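Long-range contacts in methylaspartate ammonia-lyase (PDB 1KKO), which catalyses the reversible, magnesium-dependent anti elimination of ammonia from L-threo-3-methylaspartate to give mesaconate: residues C69-Y74 against L125-V130; G133-L138 against G336-I341; Y214-S219 against E262-G267; Y257-E262 against L298-K303; I167-Q172 against I397-M402. All coordinates share one frame; numbering follows the deposited sequence.

Contact 1 (C69-Y74 against L125-V130); sequences CAAVQY and LLHTAV
The methyl group of A129 lies against the carbonyl of A70, with A129 CB only 3.2 Å from A70 O, and it also meets the methyl of A71, CB to CB at 4.2 Å. Here the chains also touch through their backbones: C69 CA comes 3.1 Å from A129 O in a CA-H...O contact, and the CA of A129 makes a longer one to A70 O. C69 lays its thiol alongside the helix start. Its SG is anti to the carbonyl carbon (chi1 -57°), and the sulfur ends 3.8 Å from V130 CA. This is where the loop leaving strand 64-69 crosses the first turn of helix 128-146, both in the N-terminal part that caps the barrel in enolase-superfamily enzymes. The same loop continues toward the substrate pocket, where Q73 N is hydrogen-bonded to T360 OG1. H127 is the N-cap of the helix: its ND1 accepts from A129 N at 2.9 Å, the donor lying in the plane of the ring. The far nitrogen, NE2, is hydrogen-bonded to P82 O, an arrangement consistent with a neutral ring protonated at NE2. A71 CB approaches this imidazole obliquely, 4.3 Å from H127 CE1. A water at the edge of the ring, in its plane, lies 2.7 Å from T128 OG1 and is weakly bonded to A70 O.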
# COMPACT_ATOMS: atom_id res chain seq x y z
N CYS A 69 -13.24 -9.07 -0.60
CA CYS A 69 -13.06 -10.41 -1.11
C CYS A 69 -11.74 -10.41 -1.88
O CYS A 69 -11.59 -9.64 -2.83
CB CYS A 69 -14.19 -10.77 -2.06
SG CYS A 69 -15.84 -10.66 -1.32
N ALA A 70 -10.81 -11.28 -1.49
CA ALA A 70 -9.49 -11.34 -2.10
C ALA A 70 -8.96 -12.75 -1.97
O ALA A 70 -9.37 -13.49 -1.07
CB ALA A 70 -8.54 -10.36 -1.42
N ALA A 71 -8.04 -13.10 -2.86
CA ALA A 71 -7.47 -14.43 -2.92
C ALA A 71 -5.96 -14.34 -3.09
O ALA A 71 -5.43 -13.31 -3.53
CB ALA A 71 -8.07 -15.19 -4.06
N VAL A 72 -5.27 -15.43 -2.77
CA VAL A 72 -3.82 -15.40 -2.79
C VAL A 72 -3.23 -15.33 -4.19
O VAL A 72 -3.87 -15.65 -5.18
CB VAL A 72 -3.21 -16.60 -2.03
CG1 VAL A 72 -3.76 -16.68 -0.61
CG2 VAL A 72 -3.44 -17.88 -2.76
N GLN A 73 -1.98 -14.89 -4.24
CA GLN A 73 -1.24 -14.78 -5.49
C GLN A 73 -1.26 -16.09 -6.26
O GLN A 73 -1.60 -16.13 -7.43
CB GLN A 73 0.20 -14.37 -5.17
CG GLN A 73 1.14 -14.36 -6.40
CD GLN A 73 2.56 -13.88 -6.08
OE1 GLN A 73 3.35 -13.61 -7.00
NE2 GLN A 73 2.89 -13.77 -4.82
N TYR A 74 -0.88 -17.17 -5.59
CA TYR A 74 -0.81 -18.48 -6.24
C TYR A 74 -2.15 -19.21 -6.07
O TYR A 74 -2.22 -20.30 -5.50
CB TYR A 74 0.39 -19.27 -5.70
CG TYR A 74 1.72 -18.55 -5.90
CD1 TYR A 74 2.12 -18.14 -7.16
CD2 TYR A 74 2.54 -18.25 -4.83
CE1 TYR A 74 3.34 -17.48 -7.34
CE2 TYR A 74 3.73 -17.58 -5.00
CZ TYR A 74 4.13 -17.20 -6.26
OH TYR A 74 5.33 -16.52 -6.42
N LEU A 125 -19.69 -24.65 -1.85
CA LEU A 125 -19.42 -23.66 -0.82
C LEU A 125 -18.97 -22.42 -1.54
O LEU A 125 -18.39 -22.48 -2.63
CB LEU A 125 -18.27 -24.06 0.13
CG LEU A 125 -18.52 -25.02 1.29
CD1 LEU A 125 -17.19 -25.23 2.02
CD2 LEU A 125 -19.60 -24.52 2.26
N LEU A 126 -19.24 -21.28 -0.93
CA LEU A 126 -18.75 -20.05 -1.48
C LEU A 126 -17.23 -20.09 -1.56
O LEU A 126 -16.55 -20.66 -0.70
CB LEU A 126 -19.16 -18.89 -0.60
CG LEU A 126 -20.65 -18.55 -0.57
CD1 LEU A 126 -20.90 -17.47 0.45
CD2 LEU A 126 -21.15 -18.12 -1.95
N HIS A 127 -16.70 -19.46 -2.60
CA HIS A 127 -15.26 -19.32 -2.76
C HIS A 127 -14.70 -18.77 -1.45
O HIS A 127 -15.32 -17.91 -0.81
CB HIS A 127 -15.01 -18.36 -3.91
CG HIS A 127 -13.59 -18.31 -4.38
ND1 HIS A 127 -12.55 -17.81 -3.62
CD2 HIS A 127 -13.05 -18.67 -5.57
CE1 HIS A 127 -11.43 -17.86 -4.32
NE2 HIS A 127 -11.71 -18.39 -5.50
N THR A 128 -13.52 -19.23 -1.04
CA THR A 128 -12.92 -18.72 0.18
C THR A 128 -12.80 -17.20 0.16
O THR A 128 -12.93 -16.58 1.20
CB THR A 128 -11.52 -19.32 0.45
OG1 THR A 128 -10.72 -19.26 -0.74
CG2 THR A 128 -11.64 -20.78 0.84
N ALA A 129 -12.53 -16.60 -1.00
CA ALA A 129 -12.38 -15.14 -1.09
C ALA A 129 -13.67 -14.43 -0.74
O ALA A 129 -13.63 -13.35 -0.18
CB ALA A 129 -11.94 -14.75 -2.47
N VAL A 130 -14.80 -15.00 -1.13
CA VAL A 130 -16.10 -14.41 -0.83
C VAL A 130 -16.37 -14.52 0.68
O VAL A 130 -16.78 -13.56 1.32
CB VAL A 130 -17.21 -15.09 -1.64
CG1 VAL A 130 -18.60 -14.61 -1.17
CG2 VAL A 130 -17.01 -14.82 -3.10
O HOH W 1 -9.46 -16.85 -1.07

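Contact 2 (G133-L138 against G336-I341); sequences GLSQAL and GGIHNI
S135 and G337 bring the two backbones together, their CA atoms 5.2 Å apart. Residues 133-138 are regular helix, whereas residues 336 and 337 lead into helix 339-351, opened by G336 at positive phi and followed by a bond from N340 N back to G337 O. The one hydrogen bond between the segments runs from I338 N to S135 OG at 2.9 Å, with 156° at the hydrogen. The serine oxygen sits between its own backbone N and carbonyl carbon (chi1 69°), and it is also hydrogen-bonded to R131 O and Y132 O in its own helix. The hydroxyl thus bridges the preceding turn of one helix and the approach to another. G337 CA lies 3.4 Å from that oxygen; a CB on G337 would run into the ring of H339. Helix 128-146 belongs to the N-terminal capping part of the enolase-superfamily fold, and residues 336-341 follow barrel strand 327-330 and begin the helix after it, so the contact ties cap to barrel. I338 spreads its two branches over the helix: CG2 lies 3.5 Å from S135 OG, and CD1 reaches over to 3.9 Å from Q136 CA. The side chains of Q136 and I338 cross at about a right angle, Q136 CG meeting I338 CG2 at 4.2 Å. The amide of Q136 runs on past this contact, OE1 being hydrogen-bonded to D68 N. On the other segment, G337 N is held by D117 OD1, and the ring of H339 packs on helix 110-118.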
# COMPACT_ATOMS: atom_id res chain seq x y z
N GLY A 133 -14.14 -11.90 2.39
CA GLY A 133 -14.64 -10.54 2.33
C GLY A 133 -15.93 -10.30 3.08
O GLY A 133 -16.09 -9.29 3.75
N LEU A 134 -16.89 -11.21 2.93
CA LEU A 134 -18.14 -11.07 3.65
C LEU A 134 -17.91 -11.03 5.15
O LEU A 134 -18.47 -10.21 5.86
CB LEU A 134 -19.10 -12.21 3.33
CG LEU A 134 -19.67 -12.27 1.92
CD1 LEU A 134 -20.54 -13.50 1.79
CD2 LEU A 134 -20.47 -11.02 1.57
N SER A 135 -17.07 -11.94 5.63
CA SER A 135 -16.84 -12.03 7.06
C SER A 135 -16.12 -10.78 7.61
O SER A 135 -16.40 -10.33 8.72
CB SER A 135 -16.08 -13.30 7.40
OG SER A 135 -14.76 -13.26 6.92
N GLN A 136 -15.22 -10.20 6.82
CA GLN A 136 -14.59 -8.94 7.23
C GLN A 136 -15.66 -7.86 7.41
O GLN A 136 -15.68 -7.17 8.40
CB GLN A 136 -13.60 -8.44 6.19
CG GLN A 136 -12.33 -9.23 6.02
CD GLN A 136 -11.69 -8.87 4.71
OE1 GLN A 136 -11.64 -7.68 4.36
NE2 GLN A 136 -11.22 -9.86 3.97
N ALA A 137 -16.53 -7.73 6.42
CA ALA A 137 -17.55 -6.71 6.47
C ALA A 137 -18.54 -6.96 7.62
O ALA A 137 -19.00 -6.02 8.25
CB ALA A 137 -18.28 -6.61 5.16
N LEU A 138 -18.87 -8.22 7.88
CA LEU A 138 -19.80 -8.55 8.96
C LEU A 138 -19.19 -8.26 10.32
O LEU A 138 -19.92 -7.84 11.23
CB LEU A 138 -20.25 -10.01 8.86
CG LEU A 138 -21.18 -10.24 7.67
CD1 LEU A 138 -21.21 -11.71 7.32
CD2 LEU A 138 -22.58 -9.71 7.94
N GLY A 336 -11.26 -18.83 4.44
CA GLY A 336 -12.65 -18.42 4.25
C GLY A 336 -13.03 -17.37 5.28
O GLY A 336 -12.41 -16.33 5.37
N GLY A 337 -14.07 -17.61 6.06
CA GLY A 337 -14.49 -16.63 7.04
C GLY A 337 -13.40 -16.39 8.07
O GLY A 337 -12.76 -17.34 8.55
N ILE A 338 -13.24 -15.14 8.48
CA ILE A 338 -12.14 -14.78 9.38
C ILE A 338 -12.32 -15.31 10.79
O ILE A 338 -11.38 -15.34 11.56
CB ILE A 338 -11.90 -13.26 9.37
CG1 ILE A 338 -13.11 -12.49 9.89
CG2 ILE A 338 -11.49 -12.80 7.97
CD1 ILE A 338 -12.85 -10.99 10.03
N HIS A 339 -13.54 -15.73 11.14
CA HIS A 339 -13.73 -16.40 12.43
C HIS A 339 -12.85 -17.65 12.47
O HIS A 339 -12.40 -18.06 13.54
CB HIS A 339 -15.18 -16.75 12.67
CG HIS A 339 -15.77 -17.65 11.65
ND1 HIS A 339 -15.78 -17.36 10.30
CD2 HIS A 339 -16.40 -18.85 11.77
CE1 HIS A 339 -16.39 -18.33 9.64
NE2 HIS A 339 -16.77 -19.25 10.51
N ASN A 340 -12.60 -18.26 11.32
CA ASN A 340 -11.74 -19.44 11.24
C ASN A 340 -10.30 -19.08 11.60
O ASN A 340 -9.56 -19.91 12.10
CB ASN A 340 -11.79 -20.09 9.86
CG ASN A 340 -13.14 -20.65 9.51
OD1 ASN A 340 -13.66 -20.44 8.40
ND2 ASN A 340 -13.73 -21.36 10.45
N ILE A 341 -9.87 -17.85 11.29
CA ILE A 341 -8.53 -17.43 11.69
C ILE A 341 -8.43 -17.40 13.21
O ILE A 341 -7.44 -17.86 13.79
CB ILE A 341 -8.16 -16.03 11.17
CG1 ILE A 341 -8.26 -15.93 9.66
CG2 ILE A 341 -6.76 -15.66 11.63
CD1 ILE A 341 -8.27 -14.48 9.19

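Contact 3 (Y214-S219 against E262-G267); sequences YVRWLS and EKEAQG
S219 and Q266 meet because the serine puts OG between its backbone N and carbonyl carbon (chi1 57°), while the Q266 chain runs out extended beyond CG. Two bonds grip the hydroxyl. It donates to E264 O at 2.6 Å, lying in the plane of that carbonyl, and it accepts from Q266 NE2 at 2.9 Å with a nearly straight N-H (173°) in the amide plane. The arginine R216, bent at chi2, then lays its guanidinium flat over the same amide. The planes are 22° apart, and Q266 NE2 stands 3.2 Å above the centre of the guanidinium, a stack and not a hydrogen bond. D220 OD1 holds both partners, forming a salt bridge with R216 NH2 and a hydrogen bond with Q266 NE2. Beside this polar set, V215 CG1 packs on E264 CB at 3.6 Å and on the methyl of A265. The contact joins helix 209-225, after barrel strand 191-194, to the turn that takes the chain from helix 251-260 toward strand 270-273. V215 packs on I237 and A265 on L235, both in strand 234-238, which lies beside strands 191-194 and 270-273 in the TIM barrel.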
# COMPACT_ATOMS: atom_id res chain seq x y z
N TYR A 214 23.45 -16.23 1.38
CA TYR A 214 22.44 -15.20 1.60
C TYR A 214 22.16 -14.97 3.09
O TYR A 214 22.04 -13.83 3.54
CB TYR A 214 21.15 -15.54 0.87
CG TYR A 214 20.10 -14.48 1.13
CD1 TYR A 214 20.19 -13.24 0.51
CD2 TYR A 214 19.06 -14.70 2.03
CE1 TYR A 214 19.26 -12.26 0.76
CE2 TYR A 214 18.13 -13.72 2.27
CZ TYR A 214 18.24 -12.50 1.65
OH TYR A 214 17.30 -11.52 1.91
N VAL A 215 22.06 -16.05 3.87
CA VAL A 215 21.79 -15.89 5.29
C VAL A 215 22.92 -15.10 5.94
O VAL A 215 22.68 -14.24 6.79
CB VAL A 215 21.59 -17.24 6.01
CG1 VAL A 215 21.39 -17.02 7.49
CG2 VAL A 215 20.39 -17.97 5.44
N ARG A 216 24.15 -15.39 5.54
CA ARG A 216 25.31 -14.69 6.08
C ARG A 216 25.27 -13.22 5.68
O ARG A 216 25.54 -12.34 6.50
CB ARG A 216 26.60 -15.35 5.57
CG ARG A 216 27.86 -14.72 6.14
CD ARG A 216 27.94 -14.79 7.64
NE ARG A 216 28.73 -13.70 8.20
CZ ARG A 216 29.48 -13.81 9.29
NH1 ARG A 216 29.54 -14.95 9.96
NH2 ARG A 216 30.16 -12.75 9.71
N TRP A 217 24.94 -12.97 4.42
CA TRP A 217 24.83 -11.60 3.94
C TRP A 217 23.77 -10.86 4.74
O TRP A 217 23.94 -9.71 5.13
CB TRP A 217 24.46 -11.55 2.46
CG TRP A 217 24.28 -10.15 2.01
CD1 TRP A 217 25.25 -9.30 1.57
CD2 TRP A 217 23.07 -9.39 2.04
NE1 TRP A 217 24.71 -8.07 1.29
CE2 TRP A 217 23.37 -8.10 1.58
CE3 TRP A 217 21.74 -9.68 2.39
CZ2 TRP A 217 22.41 -7.09 1.47
CZ3 TRP A 217 20.79 -8.68 2.29
CH2 TRP A 217 21.13 -7.41 1.82
N LEU A 218 22.66 -11.55 4.99
CA LEU A 218 21.52 -10.99 5.70
C LEU A 218 21.86 -10.63 7.14
O LEU A 218 21.62 -9.50 7.57
CB LEU A 218 20.38 -12.01 5.64
CG LEU A 218 19.14 -11.75 6.49
CD1 LEU A 218 18.50 -10.42 6.13
CD2 LEU A 218 18.18 -12.90 6.27
N SER A 219 22.42 -11.57 7.88
CA SER A 219 22.79 -11.26 9.26
C SER A 219 23.90 -10.19 9.31
O SER A 219 23.86 -9.31 10.16
CB SER A 219 23.19 -12.52 10.03
OG SER A 219 24.24 -13.19 9.38
N GLU A 262 22.13 -22.33 10.99
CA GLU A 262 22.06 -21.56 12.23
C GLU A 262 23.27 -20.66 12.42
O GLU A 262 23.14 -19.51 12.83
CB GLU A 262 21.86 -22.46 13.45
CG GLU A 262 21.42 -21.68 14.68
CD GLU A 262 21.10 -22.54 15.89
OE1 GLU A 262 20.95 -23.77 15.75
OE2 GLU A 262 20.99 -21.97 17.00
N LYS A 263 24.46 -21.19 12.15
CA LYS A 263 25.68 -20.42 12.32
C LYS A 263 25.69 -19.14 11.48
O LYS A 263 26.22 -18.12 11.90
CB LYS A 263 26.91 -21.26 11.98
N GLU A 264 25.10 -19.21 10.29
CA GLU A 264 25.11 -18.08 9.37
C GLU A 264 24.24 -16.92 9.88
O GLU A 264 24.41 -15.78 9.44
CB GLU A 264 24.66 -18.50 7.97
CG GLU A 264 25.28 -19.80 7.46
CD GLU A 264 26.80 -19.78 7.38
OE1 GLU A 264 27.39 -20.87 7.24
OE2 GLU A 264 27.40 -18.68 7.44
N ALA A 265 23.34 -17.22 10.81
CA ALA A 265 22.42 -16.21 11.35
C ALA A 265 23.05 -15.34 12.44
O ALA A 265 22.45 -14.36 12.87
CB ALA A 265 21.16 -16.87 11.86
N GLN A 266 24.24 -15.72 12.90
CA GLN A 266 24.99 -14.96 13.91
C GLN A 266 24.17 -14.58 15.15
O GLN A 266 24.21 -13.43 15.61
CB GLN A 266 25.60 -13.71 13.27
CG GLN A 266 26.53 -14.04 12.13
CD GLN A 266 27.26 -12.83 11.60
OE1 GLN A 266 28.28 -12.42 12.16
NE2 GLN A 266 26.77 -12.28 10.50
N GLY A 267 23.43 -15.53 15.69
CA GLY A 267 22.68 -15.30 16.91
C GLY A 267 21.23 -14.86 16.73
O GLY A 267 20.47 -14.84 17.68

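Contact 4 (Y257-E262 against L298-K303); sequences YIASLE and LGSGVK
I258 and V302 anchor a mixed contact, apolar inside and polar outside, between the end of helix 251-260 and the turn linking helix 281-298 to strand 303-306 in the outer layer of the TIM barrel. I258 CG2 presses on V302 CG1 at 3.5 Å, a tight carbon pair. V302 CG2 meets E262 CB at 3.6 Å as the two side chains slide past each other in opposite directions. Further out, L298 CD1 rests on A259 CB at 3.8 Å. G299 leaves helix 281-298 through a Schellman motif, and S300 follows with an ST turn, its OG accepting from V302 N at 3.1 Å. E262 stays extended beyond CG, and its OE1 takes G301 N at 2.9 Å from above the carboxylate plane. One water links S300 OG, A259 O and the same OE1, 2.6 Å from the last; a second bridges G299 O and OE1. S300 OG donates to the first water while accepting from V302 N. Three donors on one carboxylate oxygen, a backbone amide and two waters, would favour the ionised form of E262 and fix its OE1 over the turn.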
# COMPACT_ATOMS: atom_id res chain seq x y z
N TYR A 257 20.96 -29.95 6.70
CA TYR A 257 21.25 -28.71 5.99
C TYR A 257 20.63 -27.51 6.71
O TYR A 257 21.29 -26.49 6.91
CB TYR A 257 20.74 -28.77 4.56
CG TYR A 257 20.79 -27.41 3.90
CD1 TYR A 257 22.00 -26.85 3.52
CD2 TYR A 257 19.63 -26.66 3.73
CE1 TYR A 257 22.06 -25.60 2.95
CE2 TYR A 257 19.68 -25.40 3.15
CZ TYR A 257 20.89 -24.87 2.76
OH TYR A 257 20.93 -23.62 2.19
N ILE A 258 19.36 -27.63 7.08
CA ILE A 258 18.68 -26.54 7.77
C ILE A 258 19.42 -26.19 9.06
O ILE A 258 19.64 -25.03 9.37
CB ILE A 258 17.22 -26.94 8.05
CG1 ILE A 258 16.41 -26.96 6.75
CG2 ILE A 258 16.56 -25.97 9.03
CD1 ILE A 258 15.13 -27.71 6.84
N ALA A 259 19.82 -27.21 9.82
CA ALA A 259 20.55 -26.97 11.06
C ALA A 259 21.87 -26.24 10.80
O ALA A 259 22.29 -25.40 11.61
CB ALA A 259 20.80 -28.29 11.77
N SER A 260 22.51 -26.55 9.68
CA SER A 260 23.79 -25.94 9.34
C SER A 260 23.68 -24.44 9.06
O SER A 260 24.67 -23.73 9.06
CB SER A 260 24.43 -26.65 8.13
OG SER A 260 23.88 -26.24 6.89
N LEU A 261 22.46 -23.96 8.81
CA LEU A 261 22.27 -22.54 8.55
C LEU A 261 22.30 -21.70 9.82
O LEU A 261 22.48 -20.49 9.75
CB LEU A 261 20.95 -22.30 7.81
CG LEU A 261 20.84 -22.91 6.41
CD1 LEU A 261 19.44 -22.67 5.87
CD2 LEU A 261 21.86 -22.34 5.47
N GLU A 262 22.13 -22.33 10.99
CA GLU A 262 22.06 -21.56 12.23
C GLU A 262 23.27 -20.66 12.42
O GLU A 262 23.14 -19.51 12.83
CB GLU A 262 21.86 -22.46 13.45
CG GLU A 262 21.42 -21.68 14.68
CD GLU A 262 21.10 -22.54 15.89
OE1 GLU A 262 20.95 -23.77 15.75
OE2 GLU A 262 20.99 -21.97 17.00
N LEU A 298 19.44 -33.27 16.54
CA LEU A 298 20.67 -32.53 16.37
C LEU A 298 20.86 -31.42 17.41
O LEU A 298 21.94 -30.84 17.52
CB LEU A 298 20.70 -31.89 14.98
CG LEU A 298 20.71 -32.83 13.78
CD1 LEU A 298 20.45 -32.03 12.52
CD2 LEU A 298 22.01 -33.59 13.67
N GLY A 299 19.80 -31.11 18.15
CA GLY A 299 19.82 -30.02 19.11
C GLY A 299 19.82 -28.66 18.41
O GLY A 299 20.29 -27.67 18.97
N SER A 300 19.29 -28.61 17.19
CA SER A 300 19.24 -27.37 16.43
C SER A 300 18.25 -26.36 17.00
O SER A 300 17.18 -26.73 17.48
CB SER A 300 18.85 -27.65 14.98
OG SER A 300 18.82 -26.45 14.23
N GLY A 301 18.59 -25.09 16.91
CA GLY A 301 17.69 -24.04 17.34
C GLY A 301 16.88 -23.47 16.17
O GLY A 301 16.10 -22.54 16.37
N VAL A 302 17.07 -24.03 14.98
CA VAL A 302 16.36 -23.55 13.80
C VAL A 302 14.96 -24.15 13.77
O VAL A 302 14.77 -25.33 14.05
CB VAL A 302 17.10 -23.90 12.49
CG1 VAL A 302 16.36 -23.32 11.28
CG2 VAL A 302 18.53 -23.39 12.52
N LYS A 303 13.97 -23.34 13.41
CA LYS A 303 12.59 -23.79 13.39
C LYS A 303 12.05 -23.88 11.96
O LYS A 303 12.54 -23.19 11.09
CB LYS A 303 11.73 -22.84 14.22
CG LYS A 303 12.03 -22.94 15.72
CD LYS A 303 11.22 -21.92 16.50
CE LYS A 303 11.46 -22.00 17.99
NZ LYS A 303 10.80 -20.85 18.66
O HOH W 2 21.44 -25.74 14.14
O HOH W 3 21.95 -25.51 17.83

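Contact 5 (I167-Q172 against I397-M402); sequences IPLFGQ and IVFNEM. With SO4 (sulfate ion), chain C.
L169 points at the helix and fans its two methyls over three residues. CD2 touches V398 CG1 at 3.9 Å and meets the selenium of M402, a selenomethionine, tip to tip at 4.1 Å. CD1 comes to the edge of the F399 ring, near its plane, 3.8 Å from F399 CD1. With CG anti to the backbone N and SE anti to CA (chi2 -180°), M402 brings SE to the backbone of I167, 3.5 Å from I167 N, before the chain bends at chi3. That buried amide has no hydrogen-bond partner in the model. Strand 169-170 is the first of the TIM barrel and helix 392-410 follows the last strand, 382-384, so this packing covers the seam where the barrel closes. M383 of that strand touches L169, I167 and V398, and its backbone is hydrogen-bonded to that of F170. On the outside, the second subunit reaches this part of the helix: the F399 ring meets Y12 of that subunit, whose carbonyl accepts from N400 ND2. The chain runs on into the active site, where Q172, a substrate-binding residue, donates NE2 to sulfate O3 at 3.1 Å (167°). That ion, probably from the crystallisation liquor, is also hydrogen-bonded to T360, C361 and the proton acceptor K331.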
# COMPACT_ATOMS: atom_id res chain seq x y z
N ILE A 167 1.98 -7.27 18.03
CA ILE A 167 2.28 -8.58 17.48
C ILE A 167 3.53 -8.41 16.62
O ILE A 167 3.60 -7.45 15.85
CB ILE A 167 1.13 -9.02 16.55
CG1 ILE A 167 -0.21 -9.12 17.28
CG2 ILE A 167 1.48 -10.32 15.83
CD1 ILE A 167 -0.28 -10.18 18.34
N PRO A 168 4.51 -9.32 16.70
CA PRO A 168 5.67 -9.22 15.82
C PRO A 168 5.28 -9.28 14.35
O PRO A 168 4.50 -10.14 13.96
CB PRO A 168 6.51 -10.44 16.21
CG PRO A 168 6.11 -10.71 17.62
CD PRO A 168 4.64 -10.44 17.65
N LEU A 169 5.84 -8.37 13.56
CA LEU A 169 5.52 -8.25 12.14
C LEU A 169 6.64 -8.77 11.26
O LEU A 169 7.82 -8.57 11.55
CB LEU A 169 5.23 -6.79 11.77
CG LEU A 169 4.17 -6.08 12.60
CD1 LEU A 169 3.92 -4.68 12.06
CD2 LEU A 169 2.90 -6.86 12.62
N PHE A 170 6.24 -9.38 10.16
CA PHE A 170 7.13 -10.07 9.23
C PHE A 170 7.03 -9.44 7.85
O PHE A 170 5.96 -9.46 7.23
CB PHE A 170 6.71 -11.54 9.17
CG PHE A 170 7.44 -12.37 8.16
CD1 PHE A 170 8.79 -12.20 7.92
CD2 PHE A 170 6.75 -13.33 7.45
CE1 PHE A 170 9.44 -12.99 7.00
CE2 PHE A 170 7.39 -14.12 6.53
CZ PHE A 170 8.74 -13.96 6.32
N GLY A 171 8.14 -8.90 7.36
CA GLY A 171 8.20 -8.29 6.05
C GLY A 171 8.68 -9.25 4.98
O GLY A 171 9.59 -10.04 5.22
N GLN A 172 8.04 -9.19 3.80
CA GLN A 172 8.43 -10.02 2.67
C GLN A 172 8.98 -9.19 1.53
O GLN A 172 8.42 -8.17 1.15
CB GLN A 172 7.31 -10.97 2.23
CG GLN A 172 6.20 -10.40 1.38
CD GLN A 172 5.34 -11.49 0.75
OE1 GLN A 172 5.88 -12.47 0.24
NE2 GLN A 172 4.02 -11.32 0.77
N ILE A 397 0.27 0.17 6.40
CA ILE A 397 -1.08 -0.33 6.67
C ILE A 397 -1.17 -1.14 7.97
O ILE A 397 -2.02 -0.89 8.81
CB ILE A 397 -1.56 -1.16 5.45
CG1 ILE A 397 -1.86 -0.23 4.26
CG2 ILE A 397 -2.76 -2.04 5.80
CD1 ILE A 397 -1.82 -0.91 2.94
N VAL A 398 -0.29 -2.12 8.13
CA VAL A 398 -0.38 -3.04 9.26
C VAL A 398 0.14 -2.43 10.56
O VAL A 398 -0.57 -2.43 11.58
CB VAL A 398 0.34 -4.35 8.93
CG1 VAL A 398 0.40 -5.24 10.14
CG2 VAL A 398 -0.38 -5.06 7.81
N PHE A 399 1.35 -1.90 10.55
CA PHE A 399 1.93 -1.32 11.76
C PHE A 399 1.10 -0.17 12.27
O PHE A 399 0.82 -0.10 13.47
CB PHE A 399 3.34 -0.85 11.43
CG PHE A 399 4.17 -0.39 12.60
CD1 PHE A 399 4.76 -1.29 13.46
CD2 PHE A 399 4.44 0.96 12.78
CE1 PHE A 399 5.57 -0.87 14.49
CE2 PHE A 399 5.26 1.38 13.82
CZ PHE A 399 5.81 0.46 14.67
N ASN A 400 0.69 0.74 11.40
CA ASN A 400 -0.02 1.91 11.90
C ASN A 400 -1.41 1.57 12.40
O ASN A 400 -1.86 2.14 13.37
CB ASN A 400 -0.07 3.03 10.86
CG ASN A 400 1.29 3.51 10.43
OD1 ASN A 400 2.34 3.07 10.91
ND2 ASN A 400 1.28 4.48 9.51
N GLU A 401 -2.13 0.67 11.73
CA GLU A 401 -3.43 0.27 12.25
C GLU A 401 -3.25 -0.40 13.61
O GLU A 401 -4.04 -0.17 14.54
CB GLU A 401 -4.16 -0.69 11.31
CG GLU A 401 -5.51 -1.14 11.83
CD GLU A 401 -6.59 -0.05 11.81
OE1 GLU A 401 -6.33 1.06 11.29
OE2 GLU A 401 -7.73 -0.30 12.25
N MSE A 402 -2.21 -1.21 13.74
CA MSE A 402 -1.95 -1.90 14.99
C MSE A 402 -1.74 -0.90 16.11
O MSE A 402 -2.35 -1.00 17.18
CB MSE A 402 -0.72 -2.78 14.82
CG MSE A 402 -0.43 -3.68 16.00
SE MSE A 402 1.15 -4.77 15.71
CE MSE A 402 2.53 -3.36 15.90
S SO4 C . 2.02 -14.61 -1.12
O1 SO4 C . 0.62 -14.87 -1.54
O2 SO4 C . 2.83 -15.03 -2.33
O3 SO4 C . 2.22 -13.20 -0.84
O4 SO4 C . 2.47 -15.43 0.03

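In the fold
The five contacts fall into two clusters plus the barrel seam. Contacts 1 and 2 share helix 128-146 and touch, with C69 SG packed on G133 CA at 3.8 Å; contact 1 lies within the N-terminal cap, while contact 2 joins it to the barrel. Contacts 3 and 4, centres 12 Å apart, share E262 and interleave along the chain, joining successive helix-to-strand units on the barrel's outside. They lie about 36 Å (contacts 1 and 3) and 35 Å (contacts 1 and 4) from contact 1, centre to centre, across the chain's centre. Contact 5 pairs the first barrel strand with the last helix, so contacts 3 and 4 nest inside its loop, while contact 2 crosses it along the chain.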